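LP04448p (Drosophila melanogaster, PDB 4QMH) probably promotes microtubule polymerisation as a member of the XMAP215 family, using an array of TOG domains, the fourth of which is the fragment here. Local coordinates at residues 94-99 / 132-137; 101-106 / 119-124; 83-88 / 126-131. All blocks are in the same frame, centred on the assembly; numbering follows the deposited sequence.

The three contacts lie in the all-helical TOG domain, an array of HEAT-like helical repeats, and their centres are about 11 to 12 Å apart. Contact 1 and contact 2 share helix 96-106; contact 2 and contact 3 share helix 112-129. Along the chain, contact 2 joins these successive helices and is nested inside the loops closed by both others, while contacts 1 and 3 interleave. Contact 1 brings the start of helix 96-106 against the loop after helix 112-129. Contact 3 ties helix 112-129 back to helix 71-88. Together they pack helix 112-129 and its loop against two earlier helices, consistent with the continuous solenoid of a TOG domain.

Contact 1: residues 94-99 / 132-137; sequences NHVRNL and KEFFES. With SO4 (sulfate ion), chain B.
Val96, in the first turn of helix 96-106, packs against Glu133 and Phe134. Its CB faces the CB of Glu133. From there the side chain divides. CG1 lies anti to the backbone N (chi1 161°) and is the branch that reaches furthest into the other segment. Val96 CG1 sits 3.5 Å from Glu133 O and 3.7 Å from Phe134 CD1. CG2 meets the neighbouring ring atom, with Val96 CG2 4.1 Å from Phe134 CE1. The ring is therefore met by both methyls along its CD1-CE1 side, and CG1 comes to it obliquely. An alanine here is likely to open a gap between Glu133 and the CD1-CE1 side of Phe134 and leave that side of the ring less firmly held.

Glu133 and Phe134 lie in a 3-10 turn of the loop after helix 112-129, which folds back over the start of helix 96-106 in the HEAT-like TOG fold. Phe134 also stacks on the ring of Phe100 and touches Ile122 and Phe125, so the Val96 methyls border a larger apolar cluster.

The outer side of the contact is polar. Arg97 runs out extended from CG to NE, with CG anti to the backbone N (chi1 -177°). This brings the edge of its guanidinium to Ser137, whose OG lies near the guanidinium plane and 3.0 Å from Arg97 NH1. At the far side of the loop, the backbone N of Lys132 makes a weak hydrogen bond of 3.1 Å to O4 of a sulfate ion, probably from the crystallisation liquor.

Contact 2: residues 101-106 / 119-124; sequences PGFLHA and LNCINS
Cys121 presses its CB onto one face of the Phe103 ring. Cys121 CB stands 3.7 Å from the centroid of the Phe103 ring, 5° off its normal, a CH-pi contact almost exactly over the centre. The sulfur follows on the same face, further out. Cys121 SG is 4.3 Å from the Phe103 centroid, 27° off the normal, and leans toward CE1 and CZ. It makes a sulfur-aromatic contact.

Ile122 meets the root of the same side chain. Ile122 CG1 is 3.6 Å from Phe103 CB, and the two side chains slide past each other in opposite directions. CG1 lies anti to the carbonyl carbon of Ile122 (chi1 -69°), and the chain then runs on to CD1. That methyl reaches Leu104, with Ile122 CD1 4.1 Å from Leu104 CD2. Here the side chains cross at about a right angle.

The two helices position these groups. Their short segments run roughly antiparallel, at 145° between their N-to-C directions, with axes 9.2 Å apart at closest approach. This is the packing of successive helices 96-106 and 112-129 in the HEAT-like array of the TOG domain. Phe103 and Ile122 have the nearest CA atoms across the pair. Further out, the ring of Phe125 stands edge-to-face with Phe103, and Leu78 and Cys81 of helix 71-88 also touch Phe103. On the other flank, Leu155 and Trp158 of helix 149-162 touch Leu104 and Ile122 respectively.

No hydrogen bond joins the two segments. All four touching residues are buried, so their cohesion comes from apolar contact, with the CH-pi contact of Cys121 CB and the sulfur-aromatic contact of its SG probably adding weak, polarisable attraction at the Phe103 face.

Contact 3: residues 83-88 / 126-131; sequences QLATAM and GEKGGY. With SO4 (sulfate ion), chain B.
Lys128 lays its aliphatic chain against Ala85 and Thr86, and this carries the contact. CD of Lys128 is 3.3 Å from the carbonyl O of Ala85 and 3.9 Å from Ala85 CB. One carbon further, Lys128 CE lies 3.7 Å from Thr86 CA and also approaches Thr86 OG1. The chain is extended as far as CE and bends only at its last torsion (chi4 61°).

The hydrogen bonds of the polar ends are made within their own helices. NZ of Lys128 is hydrogen-bonded to Ser124 OG, one turn earlier on its own helix. Thr86 OG1 makes a weak hydrogen bond to the O of Glu82. No hydrogen bond spans the two segments.

A third kind of interaction is anion binding at the helix end. Gly130 leaves the helix with positive phi. The next backbone N, of Tyr131, then makes a nearly straight hydrogen bond of 2.8 Å to sulfate O2 (171°). The same O2 lies at the edge of the Tyr131 ring, in its plane. Gly126 CA packs over the centre of one face of the Tyr131 ring, 3.6 Å above it. Ser170 OG also binds the sulfate, which probably comes from the crystallisation liquor.

The contact joins the C-terminal ends of helices 71-88 and 112-129, where Ala85 also touches Ser124 and Phe125, while Leu84 and Ala87 touch Ile45 of helix 31-48.

Contact 1: residues 94-99 / 132-137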
# COMPACT_ATOMS: atom_id res chain seq x y z
N ASN A 94 12.45 4.63 1.53
CA ASN A 94 13.42 3.92 0.70
C ASN A 94 13.00 2.51 0.33
O ASN A 94 13.51 1.94 -0.63
CB ASN A 94 14.79 3.85 1.39
CG ASN A 94 15.47 5.21 1.51
OD1 ASN A 94 14.82 6.25 1.47
ND2 ASN A 94 16.78 5.19 1.67
N HIS A 95 12.06 1.96 1.09
CA HIS A 95 11.70 0.55 0.95
C HIS A 95 10.27 0.32 0.54
O HIS A 95 9.82 -0.81 0.48
CB HIS A 95 12.01 -0.16 2.26
CG HIS A 95 13.42 0.02 2.68
ND1 HIS A 95 14.47 -0.53 1.99
CD2 HIS A 95 13.98 0.78 3.66
CE1 HIS A 95 15.61 -0.17 2.55
NE2 HIS A 95 15.34 0.64 3.56
N VAL A 96 9.58 1.41 0.21
CA VAL A 96 8.17 1.32 -0.19
C VAL A 96 7.98 0.44 -1.43
O VAL A 96 7.07 -0.40 -1.48
CB VAL A 96 7.57 2.74 -0.39
CG1 VAL A 96 6.30 2.68 -1.23
CG2 VAL A 96 7.32 3.38 0.96
N ARG A 97 8.85 0.59 -2.42
CA ARG A 97 8.74 -0.22 -3.62
C ARG A 97 8.79 -1.73 -3.34
O ARG A 97 8.11 -2.53 -4.00
CB ARG A 97 9.81 0.19 -4.63
CG ARG A 97 9.75 -0.52 -5.94
CD ARG A 97 10.79 0.04 -6.89
NE ARG A 97 10.84 -0.73 -8.11
CZ ARG A 97 10.04 -0.51 -9.15
NH1 ARG A 97 9.15 0.47 -9.09
NH2 ARG A 97 10.15 -1.27 -10.23
N ASN A 98 9.59 -2.14 -2.35
CA ASN A 98 9.65 -3.55 -1.97
C ASN A 98 8.44 -4.01 -1.15
O ASN A 98 7.91 -5.09 -1.37
CB ASN A 98 10.94 -3.86 -1.21
CG ASN A 98 12.13 -4.10 -2.14
OD1 ASN A 98 12.15 -5.07 -2.91
ND2 ASN A 98 13.12 -3.23 -2.06
N LEU A 99 8.01 -3.18 -0.20
CA LEU A 99 7.09 -3.64 0.83
C LEU A 99 5.63 -3.31 0.56
O LEU A 99 4.75 -4.06 0.96
CB LEU A 99 7.48 -3.06 2.19
CG LEU A 99 8.91 -3.41 2.60
CD1 LEU A 99 9.24 -2.71 3.92
CD2 LEU A 99 9.08 -4.92 2.72
N LYS A 132 3.80 9.95 -0.98
CA LYS A 132 4.17 10.15 -2.37
C LYS A 132 4.66 8.87 -3.03
O LYS A 132 4.33 8.58 -4.17
CB LYS A 132 5.25 11.23 -2.46
CG LYS A 132 5.72 11.55 -3.87
CD LYS A 132 6.55 12.83 -3.86
CE LYS A 132 7.22 13.09 -5.20
NZ LYS A 132 8.35 12.15 -5.45
N GLU A 133 5.46 8.09 -2.29
CA GLU A 133 6.03 6.87 -2.85
C GLU A 133 5.01 5.78 -3.14
O GLU A 133 5.33 4.83 -3.87
CB GLU A 133 7.14 6.30 -1.97
CG GLU A 133 8.45 7.06 -2.08
CD GLU A 133 8.37 8.40 -1.40
OE1 GLU A 133 7.51 8.57 -0.51
OE2 GLU A 133 9.18 9.29 -1.73
N PHE A 134 3.80 5.89 -2.59
CA PHE A 134 2.75 4.89 -2.86
C PHE A 134 2.16 5.05 -4.26
O PHE A 134 1.57 4.12 -4.82
CB PHE A 134 1.59 5.00 -1.86
CG PHE A 134 1.96 4.66 -0.44
CD1 PHE A 134 2.90 3.69 -0.16
CD2 PHE A 134 1.33 5.31 0.61
CE1 PHE A 134 3.22 3.38 1.15
CE2 PHE A 134 1.64 5.00 1.93
CZ PHE A 134 2.59 4.04 2.20
N PHE A 135 2.27 6.26 -4.80
CA PHE A 135 1.61 6.63 -6.05
C PHE A 135 2.60 6.62 -7.21
O PHE A 135 2.78 7.62 -7.91
CB PHE A 135 0.89 7.97 -5.89
CG PHE A 135 -0.22 7.91 -4.89
CD1 PHE A 135 -1.47 7.42 -5.26
CD2 PHE A 135 -0.03 8.30 -3.57
CE1 PHE A 135 -2.51 7.34 -4.33
CE2 PHE A 135 -1.05 8.21 -2.64
CZ PHE A 135 -2.30 7.72 -3.02
N GLU A 136 3.22 5.47 -7.39
CA GLU A 136 4.24 5.25 -8.40
C GLU A 136 4.15 3.82 -8.91
O GLU A 136 3.75 2.91 -8.19
CB GLU A 136 5.64 5.47 -7.81
CG GLU A 136 5.86 6.89 -7.30
CD GLU A 136 7.33 7.30 -7.31
OE1 GLU A 136 8.16 6.53 -7.81
OE2 GLU A 136 7.65 8.41 -6.82
N SER A 137 4.53 3.65 -10.18
CA SER A 137 4.74 2.34 -10.77
C SER A 137 3.51 1.45 -10.83
O SER A 137 3.63 0.24 -10.99
CB SER A 137 5.89 1.62 -10.05
OG SER A 137 7.07 2.40 -10.14
S SO4 B . 3.36 13.36 1.71
O1 SO4 B . 4.46 13.85 2.55
O2 SO4 B . 2.51 12.46 2.47
O3 SO4 B . 2.54 14.49 1.26
O4 SO4 B . 3.93 12.68 0.55

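Contact 2: residues 101-106 / 119-124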
# COMPACT_ATOMS: atom_id res chain seq x y z
N PRO A 101 3.72 -3.34 -2.20
CA PRO A 101 2.91 -4.36 -2.89
C PRO A 101 2.45 -5.47 -1.95
O PRO A 101 1.31 -5.96 -2.09
CB PRO A 101 3.87 -4.91 -3.94
CG PRO A 101 4.75 -3.70 -4.27
CD PRO A 101 4.97 -3.04 -2.92
N GLY A 102 3.30 -5.85 -1.00
CA GLY A 102 2.95 -6.89 -0.05
C GLY A 102 1.88 -6.43 0.94
O GLY A 102 0.98 -7.19 1.29
N PHE A 103 1.97 -5.19 1.39
CA PHE A 103 0.93 -4.61 2.23
C PHE A 103 -0.40 -4.60 1.49
O PHE A 103 -1.44 -4.95 2.05
CB PHE A 103 1.26 -3.15 2.60
CG PHE A 103 2.52 -2.96 3.37
CD1 PHE A 103 3.14 -4.01 4.04
CD2 PHE A 103 3.10 -1.70 3.43
CE1 PHE A 103 4.31 -3.80 4.75
CE2 PHE A 103 4.27 -1.48 4.15
CZ PHE A 103 4.88 -2.53 4.80
N LEU A 104 -0.37 -4.20 0.23
CA LEU A 104 -1.60 -4.12 -0.54
C LEU A 104 -2.20 -5.50 -0.68
O LEU A 104 -3.41 -5.68 -0.61
CB LEU A 104 -1.34 -3.52 -1.92
CG LEU A 104 -1.03 -2.02 -1.99
CD1 LEU A 104 -0.65 -1.65 -3.42
CD2 LEU A 104 -2.21 -1.19 -1.48
N HIS A 105 -1.35 -6.49 -0.91
CA HIS A 105 -1.85 -7.82 -1.11
C HIS A 105 -2.53 -8.36 0.15
O HIS A 105 -3.54 -9.06 0.07
CB HIS A 105 -0.74 -8.76 -1.56
CG HIS A 105 -1.25 -10.07 -2.05
ND1 HIS A 105 -1.90 -10.21 -3.26
CD2 HIS A 105 -1.26 -11.29 -1.48
CE1 HIS A 105 -2.26 -11.47 -3.42
NE2 HIS A 105 -1.89 -12.15 -2.35
N ALA A 106 -2.00 -7.99 1.32
CA ALA A 106 -2.59 -8.44 2.58
C ALA A 106 -3.94 -7.77 2.85
O ALA A 106 -4.70 -8.24 3.69
CB ALA A 106 -1.63 -8.18 3.75
N LEU A 119 -3.31 -2.26 6.74
CA LEU A 119 -3.66 -0.84 6.67
C LEU A 119 -2.76 -0.01 7.58
O LEU A 119 -2.35 1.09 7.23
CB LEU A 119 -5.12 -0.62 7.06
CG LEU A 119 -6.16 -0.87 5.98
CD1 LEU A 119 -7.56 -0.72 6.54
CD2 LEU A 119 -5.94 0.10 4.80
N ASN A 120 -2.45 -0.55 8.76
CA ASN A 120 -1.61 0.15 9.72
C ASN A 120 -0.18 0.32 9.23
O ASN A 120 0.44 1.36 9.44
CB ASN A 120 -1.59 -0.61 11.05
CG ASN A 120 -2.92 -0.53 11.77
OD1 ASN A 120 -3.67 0.43 11.62
ND2 ASN A 120 -3.22 -1.55 12.56
N CYS A 121 0.34 -0.71 8.57
CA CYS A 121 1.64 -0.61 7.92
C CYS A 121 1.62 0.48 6.87
O CYS A 121 2.52 1.30 6.80
CB CYS A 121 2.02 -1.91 7.24
SG CYS A 121 2.89 -3.05 8.28
N ILE A 122 0.61 0.43 6.01
CA ILE A 122 0.52 1.40 4.94
C ILE A 122 0.51 2.81 5.52
O ILE A 122 1.29 3.66 5.11
CB ILE A 122 -0.72 1.19 4.06
CG1 ILE A 122 -0.57 -0.12 3.26
CG2 ILE A 122 -0.89 2.37 3.12
CD1 ILE A 122 -1.85 -0.60 2.56
N ASN A 123 -0.37 3.04 6.49
CA ASN A 123 -0.50 4.39 7.03
C ASN A 123 0.71 4.82 7.86
O ASN A 123 1.04 6.00 7.90
CB ASN A 123 -1.82 4.54 7.79
CG ASN A 123 -3.02 4.58 6.85
OD1 ASN A 123 -2.93 5.12 5.75
ND2 ASN A 123 -4.13 3.99 7.28
N SER A 124 1.37 3.86 8.50
CA SER A 124 2.62 4.18 9.20
C SER A 124 3.71 4.62 8.23
O SER A 124 4.38 5.64 8.46
CB SER A 124 3.11 3.01 10.04
OG SER A 124 4.31 3.38 10.69

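Contact 3: residues 83-88 / 126-131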
# COMPACT_ATOMS: atom_id res chain seq x y z
N GLN A 83 7.25 -2.13 12.98
CA GLN A 83 8.38 -1.87 13.87
C GLN A 83 9.52 -1.20 13.08
O GLN A 83 10.16 -0.26 13.56
CB GLN A 83 8.84 -3.18 14.50
CG GLN A 83 10.09 -3.10 15.36
CD GLN A 83 10.59 -4.47 15.79
OE1 GLN A 83 10.12 -5.51 15.30
NE2 GLN A 83 11.54 -4.49 16.71
N LEU A 84 9.76 -1.68 11.87
CA LEU A 84 10.82 -1.13 11.04
C LEU A 84 10.52 0.33 10.69
O LEU A 84 11.41 1.19 10.71
CB LEU A 84 11.00 -1.98 9.78
CG LEU A 84 12.25 -1.75 8.93
CD1 LEU A 84 13.50 -2.33 9.59
CD2 LEU A 84 12.05 -2.37 7.55
N ALA A 85 9.26 0.61 10.37
CA ALA A 85 8.88 1.98 10.01
C ALA A 85 9.18 2.93 11.16
O ALA A 85 9.76 3.99 10.97
CB ALA A 85 7.41 2.04 9.64
N THR A 86 8.76 2.52 12.35
CA THR A 86 8.96 3.34 13.54
C THR A 86 10.45 3.60 13.77
O THR A 86 10.86 4.72 14.07
CB THR A 86 8.32 2.69 14.77
OG1 THR A 86 6.89 2.62 14.57
CG2 THR A 86 8.63 3.49 16.04
N ALA A 87 11.26 2.55 13.63
CA ALA A 87 12.70 2.66 13.84
C ALA A 87 13.39 3.54 12.80
O ALA A 87 14.40 4.19 13.08
CB ALA A 87 13.34 1.25 13.87
N MET A 88 12.85 3.55 11.59
CA MET A 88 13.54 4.18 10.45
C MET A 88 13.08 5.62 10.20
O MET A 88 13.80 6.41 9.59
CB MET A 88 13.31 3.34 9.20
CG MET A 88 14.46 3.35 8.23
SD MET A 88 14.15 2.18 6.89
CE MET A 88 14.85 0.66 7.53
N GLY A 126 3.18 5.78 5.31
CA GLY A 126 2.72 7.02 4.69
C GLY A 126 3.04 8.24 5.53
O GLY A 126 3.58 9.23 5.04
N GLU A 127 2.71 8.16 6.81
CA GLU A 127 2.96 9.25 7.74
C GLU A 127 4.45 9.54 7.92
O GLU A 127 4.86 10.70 7.97
CB GLU A 127 2.35 8.93 9.10
CG GLU A 127 0.83 8.78 9.08
CD GLU A 127 0.11 10.02 8.58
OE1 GLU A 127 0.75 11.10 8.48
OE2 GLU A 127 -1.10 9.93 8.28
N LYS A 128 5.26 8.49 8.01
CA LYS A 128 6.67 8.65 8.33
C LYS A 128 7.52 9.01 7.12
O LYS A 128 8.40 9.88 7.20
CB LYS A 128 7.19 7.37 8.98
CG LYS A 128 6.55 7.11 10.32
CD LYS A 128 6.93 5.76 10.87
CE LYS A 128 6.36 5.56 12.26
NZ LYS A 128 4.88 5.63 12.27
N GLY A 129 7.26 8.37 5.99
CA GLY A 129 8.08 8.56 4.81
C GLY A 129 7.43 9.40 3.73
O GLY A 129 8.09 9.78 2.77
N GLY A 130 6.14 9.67 3.90
CA GLY A 130 5.36 10.38 2.91
C GLY A 130 4.52 9.44 2.06
O GLY A 130 4.90 8.30 1.81
N TYR A 131 3.36 9.91 1.63
CA TYR A 131 2.46 9.07 0.85
C TYR A 131 2.87 9.07 -0.62
O TYR A 131 2.37 8.27 -1.41
CB TYR A 131 1.03 9.57 1.01
CG TYR A 131 0.38 9.16 2.31
CD1 TYR A 131 0.55 9.91 3.47
CD2 TYR A 131 -0.40 8.01 2.39
CE1 TYR A 131 -0.05 9.52 4.67
CE2 TYR A 131 -1.00 7.63 3.56
CZ TYR A 131 -0.82 8.38 4.70
OH TYR A 131 -1.43 7.97 5.87
S SO4 B . 3.36 13.36 1.71
O1 SO4 B . 4.46 13.85 2.55
O2 SO4 B . 2.51 12.46 2.47
O3 SO4 B . 2.54 14.49 1.26
O4 SO4 B . 3.93 12.68 0.55